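Long-range contacts in endonuclease 8-like 3 (Homo sapiens, PDB 7JL5), which belongs to the endonuclease VIII-like family of DNA-repair proteins and, in this fragment, carries two GRF zinc fingers that each bind one zinc ion: residues 18-23 and 33-38; 53-58 and 78-83. All coordinates share one frame; numbering follows the deposited sequence.

Contact 1: residues 18-23 and 33-38. With ZN (zinc ion), chain C.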
loop_
_atom_site.group_PDB
_atom_site.type_symbol
_atom_site.label_atom_id
_atom_site.label_comp_id
_atom_site.label_asym_id
_atom_site.label_seq_id
_atom_site.Cartn_x
_atom_site.Cartn_y
_atom_site.Cartn_z
ATOM N N ILE A 18 -2.226 -7.261 6.550
ATOM C CA ILE A 18 -1.196 -7.209 5.525
ATOM C C ILE A 18 -1.611 -6.185 4.476
ATOM O O ILE A 18 -2.793 -5.854 4.324
ATOM C CB ILE A 18 -0.944 -8.585 4.875
ATOM C CG1 ILE A 18 -2.247 -9.152 4.309
ATOM C CG2 ILE A 18 -0.314 -9.537 5.876
ATOM C CD1 ILE A 18 -2.051 -10.352 3.408
ATOM N N LEU A 19 -0.626 -5.687 3.735
ATOM C CA LEU A 19 -0.848 -4.726 2.660
ATOM C C LEU A 19 -0.810 -5.476 1.335
ATOM O O LEU A 19 0.265 -5.876 0.873
ATOM C CB LEU A 19 0.206 -3.623 2.691
ATOM C CG LEU A 19 -0.025 -2.447 1.741
ATOM C CD1 LEU A 19 -1.110 -1.532 2.293
ATOM C CD2 LEU A 19 1.266 -1.677 1.489
ATOM N N ARG A 20 -1.973 -5.676 0.727
ATOM C CA ARG A 20 -2.069 -6.339 -0.563
ATOM C C ARG A 20 -2.281 -5.312 -1.668
ATOM O O ARG A 20 -2.672 -4.168 -1.423
ATOM C CB ARG A 20 -3.208 -7.363 -0.567
ATOM C CG ARG A 20 -2.864 -8.664 0.139
ATOM C CD ARG A 20 -3.523 -9.851 -0.545
ATOM N NE ARG A 20 -4.837 -10.162 0.011
ATOM C CZ ARG A 20 -5.745 -10.917 -0.601
ATOM N NH1 ARG A 20 -5.486 -11.428 -1.796
ATOM N NH2 ARG A 20 -6.914 -11.155 -0.021
ATOM N N VAL A 21 -2.007 -5.736 -2.899
ATOM C CA VAL A 21 -2.157 -4.903 -4.083
ATOM C C VAL A 21 -3.191 -5.547 -4.989
ATOM O O VAL A 21 -3.116 -6.753 -5.265
ATOM C CB VAL A 21 -0.819 -4.723 -4.824
ATOM C CG1 VAL A 21 -1.059 -4.241 -6.246
ATOM C CG2 VAL A 21 0.075 -3.750 -4.073
ATOM N N VAL A 22 -4.151 -4.753 -5.456
ATOM C CA VAL A 22 -5.175 -5.261 -6.361
ATOM C C VAL A 22 -4.525 -5.690 -7.670
ATOM O O VAL A 22 -4.284 -4.866 -8.560
ATOM C CB VAL A 22 -6.276 -4.217 -6.612
ATOM C CG1 VAL A 22 -7.074 -4.583 -7.856
ATOM C CG2 VAL A 22 -7.188 -4.113 -5.401
ATOM N N GLY A 23 -4.242 -6.983 -7.798
ATOM C CA GLY A 23 -3.722 -7.524 -9.037
ATOM C C GLY A 23 -4.826 -7.940 -9.986
ATOM O O GLY A 23 -5.163 -9.125 -10.082
ATOM N N PHE A 33 -4.325 -2.082 -0.295
ATOM C CA PHE A 33 -5.391 -2.196 0.688
ATOM C C PHE A 33 -4.967 -3.134 1.808
ATOM O O PHE A 33 -4.282 -4.132 1.570
ATOM C CB PHE A 33 -6.688 -2.702 0.043
ATOM C CG PHE A 33 -6.581 -4.087 -0.528
ATOM C CD1 PHE A 33 -6.096 -4.286 -1.810
ATOM C CD2 PHE A 33 -6.962 -5.190 0.218
ATOM C CE1 PHE A 33 -5.994 -5.558 -2.337
ATOM C CE2 PHE A 33 -6.862 -6.467 -0.305
ATOM C CZ PHE A 33 -6.377 -6.650 -1.583
ATOM N N TYR A 34 -5.378 -2.799 3.027
ATOM C CA TYR A 34 -5.170 -3.669 4.171
ATOM C C TYR A 34 -6.203 -4.786 4.179
ATOM O O TYR A 34 -7.402 -4.552 3.968
ATOM C CB TYR A 34 -5.260 -2.877 5.474
ATOM C CG TYR A 34 -4.181 -1.838 5.626
ATOM C CD1 TYR A 34 -2.841 -2.201 5.637
ATOM C CD2 TYR A 34 -4.498 -0.495 5.767
ATOM C CE1 TYR A 34 -1.847 -1.256 5.778
ATOM C CE2 TYR A 34 -3.510 0.460 5.911
ATOM C CZ TYR A 34 -2.186 0.073 5.915
ATOM O OH TYR A 34 -1.195 1.018 6.057
ATOM N N ALA A 35 -5.720 -6.002 4.438
ATOM C CA ALA A 35 -6.545 -7.198 4.442
ATOM C C ALA A 35 -6.107 -8.109 5.580
ATOM O O ALA A 35 -5.052 -7.914 6.195
ATOM C CB ALA A 35 -6.458 -7.942 3.102
ATOM N N CYS A 36 -6.929 -9.119 5.844
ATOM C CA CYS A 36 -6.662 -10.045 6.933
ATOM C C CYS A 36 -5.311 -10.730 6.727
ATOM O O CYS A 36 -4.955 -11.076 5.594
ATOM C CB CYS A 36 -7.778 -11.088 7.022
ATOM S SG CYS A 36 -7.721 -12.156 8.473
ATOM N N PRO A 37 -4.537 -10.941 7.795
ATOM C CA PRO A 37 -3.199 -11.530 7.646
ATOM C C PRO A 37 -3.134 -13.049 7.699
ATOM O O PRO A 37 -2.053 -13.603 7.461
ATOM C CB PRO A 37 -2.443 -10.929 8.844
ATOM C CG PRO A 37 -3.504 -10.828 9.904
ATOM C CD PRO A 37 -4.786 -10.469 9.172
ATOM N N LEU A 38 -4.231 -13.731 8.001
ATOM C CA LEU A 38 -4.210 -15.175 8.175
ATOM C C LEU A 38 -4.165 -15.877 6.825
ATOM O O LEU A 38 -4.320 -15.251 5.774
ATOM C CB LEU A 38 -5.435 -15.610 8.974
ATOM C CG LEU A 38 -5.641 -14.897 10.313
ATOM C CD1 LEU A 38 -6.788 -15.527 11.090
ATOM C CD2 LEU A 38 -4.360 -14.909 11.132
HETATM ZN ZN ZN C . -9.134 -11.283 10.228
#

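Contact 2: residues 53-58 and 78-83. With ZN (zinc ion), chain D.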
loop_
_atom_site.group_PDB
_atom_site.type_symbol
_atom_site.label_atom_id
_atom_site.label_comp_id
_atom_site.label_asym_id
_atom_site.label_seq_id
_atom_site.Cartn_x
_atom_site.Cartn_y
_atom_site.Cartn_z
ATOM N N SER A 53 -5.117 8.096 3.367
ATOM C CA SER A 53 -4.357 9.124 4.069
ATOM C C SER A 53 -2.938 9.277 3.534
ATOM O O SER A 53 -2.116 9.949 4.170
ATOM C CB SER A 53 -4.316 8.822 5.571
ATOM O OG SER A 53 -3.527 9.777 6.263
ATOM N N PHE A 54 -2.625 8.675 2.387
ATOM C CA PHE A 54 -1.305 8.822 1.802
ATOM C C PHE A 54 -1.136 10.222 1.214
ATOM O O PHE A 54 -2.117 10.891 0.881
ATOM C CB PHE A 54 -1.081 7.782 0.707
ATOM C CG PHE A 54 -0.852 6.384 1.218
ATOM C CD1 PHE A 54 -0.872 6.097 2.575
ATOM C CD2 PHE A 54 -0.610 5.351 0.327
ATOM C CE1 PHE A 54 -0.657 4.808 3.030
ATOM C CE2 PHE A 54 -0.397 4.064 0.774
ATOM C CZ PHE A 54 -0.420 3.791 2.128
ATOM N N PRO A 55 0.102 10.690 1.078
ATOM C CA PRO A 55 0.335 11.976 0.410
ATOM C C PRO A 55 -0.039 11.912 -1.064
ATOM O O PRO A 55 -0.288 10.848 -1.636
ATOM C CB PRO A 55 1.837 12.220 0.598
ATOM C CG PRO A 55 2.416 10.873 0.910
ATOM C CD PRO A 55 1.341 10.126 1.644
ATOM N N PHE A 56 -0.078 13.089 -1.681
ATOM C CA PHE A 56 -0.324 13.224 -3.109
ATOM C C PHE A 56 0.998 13.492 -3.818
ATOM O O PHE A 56 1.782 14.338 -3.376
ATOM C CB PHE A 56 -1.310 14.359 -3.392
ATOM C CG PHE A 56 -2.683 14.124 -2.836
ATOM C CD1 PHE A 56 -3.643 13.458 -3.580
ATOM C CD2 PHE A 56 -3.018 14.572 -1.569
ATOM C CE1 PHE A 56 -4.907 13.240 -3.070
ATOM C CE2 PHE A 56 -4.282 14.358 -1.055
ATOM C CZ PHE A 56 -5.228 13.693 -1.808
ATOM N N CYS A 57 1.244 12.771 -4.908
ATOM C CA CYS A 57 2.430 13.027 -5.709
ATOM C C CYS A 57 2.236 14.319 -6.503
ATOM O O CYS A 57 1.198 14.985 -6.424
ATOM C CB CYS A 57 2.722 11.845 -6.630
ATOM S SG CYS A 57 1.659 11.719 -8.083
ATOM N N ASN A 58 3.251 14.678 -7.285
ATOM C CA ASN A 58 3.213 15.947 -8.004
ATOM C C ASN A 58 2.226 15.945 -9.162
ATOM O O ASN A 58 1.959 17.014 -9.720
ATOM C CB ASN A 58 4.615 16.293 -8.497
ATOM C CG ASN A 58 5.566 16.609 -7.358
ATOM O OD1 ASN A 58 6.599 15.962 -7.198
ATOM N ND2 ASN A 58 5.210 17.602 -6.552
ATOM N N ASN A 78 9.245 2.830 5.445
ATOM C CA ASN A 78 8.301 3.013 4.353
ATOM C C ASN A 78 8.459 4.405 3.756
ATOM O O ASN A 78 8.802 5.363 4.453
ATOM C CB ASN A 78 6.859 2.814 4.833
ATOM C CG ASN A 78 6.620 1.431 5.408
ATOM O OD1 ASN A 78 6.205 0.514 4.700
ATOM N ND2 ASN A 78 6.877 1.276 6.701
ATOM N N PHE A 79 8.216 4.505 2.451
ATOM C CA PHE A 79 8.239 5.790 1.766
ATOM C C PHE A 79 7.139 5.817 0.715
ATOM O O PHE A 79 6.471 4.815 0.458
ATOM C CB PHE A 79 9.616 6.086 1.147
ATOM C CG PHE A 79 10.170 4.974 0.296
ATOM C CD1 PHE A 79 10.836 3.904 0.874
ATOM C CD2 PHE A 79 10.062 5.019 -1.084
ATOM C CE1 PHE A 79 11.361 2.890 0.093
ATOM C CE2 PHE A 79 10.591 4.010 -1.870
ATOM C CZ PHE A 79 11.240 2.943 -1.280
ATOM N N PHE A 80 6.941 6.990 0.117
ATOM C CA PHE A 80 5.871 7.213 -0.846
ATOM C C PHE A 80 6.450 7.697 -2.168
ATOM O O PHE A 80 7.392 8.496 -2.191
ATOM C CB PHE A 80 4.854 8.228 -0.312
ATOM C CG PHE A 80 4.146 7.777 0.933
ATOM C CD1 PHE A 80 3.117 6.853 0.863
ATOM C CD2 PHE A 80 4.509 8.275 2.174
ATOM C CE1 PHE A 80 2.465 6.435 2.005
ATOM C CE2 PHE A 80 3.860 7.861 3.320
ATOM C CZ PHE A 80 2.837 6.939 3.235
ATOM N N VAL A 81 5.880 7.209 -3.272
ATOM C CA VAL A 81 6.347 7.541 -4.612
ATOM C C VAL A 81 5.151 7.711 -5.540
ATOM O O VAL A 81 4.011 7.401 -5.192
ATOM C CB VAL A 81 7.304 6.468 -5.178
ATOM C CG1 VAL A 81 8.569 6.386 -4.344
ATOM C CG2 VAL A 81 6.607 5.116 -5.233
ATOM N N CYS A 82 5.431 8.212 -6.740
ATOM C CA CYS A 82 4.409 8.328 -7.770
ATOM C C CYS A 82 3.945 6.985 -8.336
ATOM O O CYS A 82 4.773 6.125 -8.644
ATOM C CB CYS A 82 4.966 9.091 -8.969
ATOM S SG CYS A 82 3.784 9.435 -10.280
ATOM N N PRO A 83 2.619 6.742 -8.374
ATOM C CA PRO A 83 2.145 5.409 -8.774
ATOM C C PRO A 83 1.942 5.092 -10.248
ATOM O O PRO A 83 1.031 4.325 -10.580
ATOM C CB PRO A 83 0.794 5.398 -8.046
ATOM C CG PRO A 83 0.285 6.802 -8.316
ATOM C CD PRO A 83 1.527 7.697 -8.233
HETATM ZN ZN ZN D . 3.168 11.602 -9.889
#

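Contact 1: residues 18-23 and 33-38
Phe33 and Val22 meet at the apolar centre of an antiparallel beta hairpin, in which strands 18-21 and 32-35 pair within a GRF zinc finger. Val22 CG2 approaches the ring obliquely, 3.6 Å from Phe33 CE1. Over one face of the same ring lies Arg20 CB, 3.9 Å from the centroid in a CH-pi contact. Phe33 CG sits between its own backbone N and carbonyl carbon (chi1 63°), and the ring beyond it rests against Arg20 CB and Val22; Phe47 and Trp49 of the third strand pack against it too. Arginine suits its place because its aliphatic root covers the aromatic ring while the residue as a whole stays exposed, as befits a charged side chain. The guanidinium plane is turned 55° from the ring, and small Ala35 brings its CB to the guanidinium edge. On the other sheet face, the non-hydrogen-bonded pair Leu19 and Tyr34 touches obliquely, Leu19 CD1 lying 3.6 Å from Tyr34 CE1. Back on the face of Arg20 and Phe33, branched Ile18 sets CG2 3.9 Å from Pro37 CB. Four backbone bonds hold the strands: Ile18 and Ala35 each donate to the other, as do Arg20 and Phe33. Beyond the strand, Cys36 SG, anti to its backbone N (chi1 -171°), binds zinc at 2.4 Å alongside Cys10, His13 and Cys44.

Contact 2: residues 53-58 and 78-83
Cys57 SG and Cys82 SG grip one zinc ion between them, with His59 and Cys90 completing the four-residue site of this GRF zinc finger. The metal lies 2.4 Å from Cys57 SG and 2.3 Å from Cys82 SG. Cysteine suits both places because its thiolate can bind zinc. Cys57 SG stands between its backbone N and carbonyl carbon (chi1 76°), whereas Cys82 SG is anti to its N (chi1 -175°), and the two sulphurs converge on the ion from different segments. Both sulphurs also take part in hydrogen bonds, which would tend to spread the negative charge expected of zinc-bound thiolates. Pro83 sets its CD beside Cys57 SG. Away from the metal the contact is apolar, suiting proline's CH-rich ring and phenylalanine's flat faces. Pro55 lies over one face of Phe80, CD 3.5 Å from the ring centroid and almost on its normal, a CH-pi contact. The edge of Phe80 in turn points at the face of Phe54 in an edge-to-face pair: Phe80 CE1 stands over the centre of the Phe54 ring, and the planes are 59° apart. Pro55 is hydrogen-bonded to Ser63, just before strand 64-67, while strand 78-81 runs mid-sheet, between strands 64-67 and 93-95.

Overall arrangement
From the N terminus, the chain first closes contact 1, where a loop of nine residues brings segment 33-38 back to segment 18-23. It then runs through strand 47-49, which completes the first three-stranded sheet, and enters 53-58. Contact 2 closes a longer loop of 19 residues, containing strand 64-67, by bringing 78-83 back to the segment that carries Cys57, the first zinc ligand of the second finger. The two loops follow in series and neither nest nor cross. Each lies in its own finger, on opposite sides of the chain's centre, with contact centres about 18 Å apart and nearest atoms about 5 Å apart. One joins neighbouring strands; the other ties a strand to the loop between strands 47-49 and 64-67.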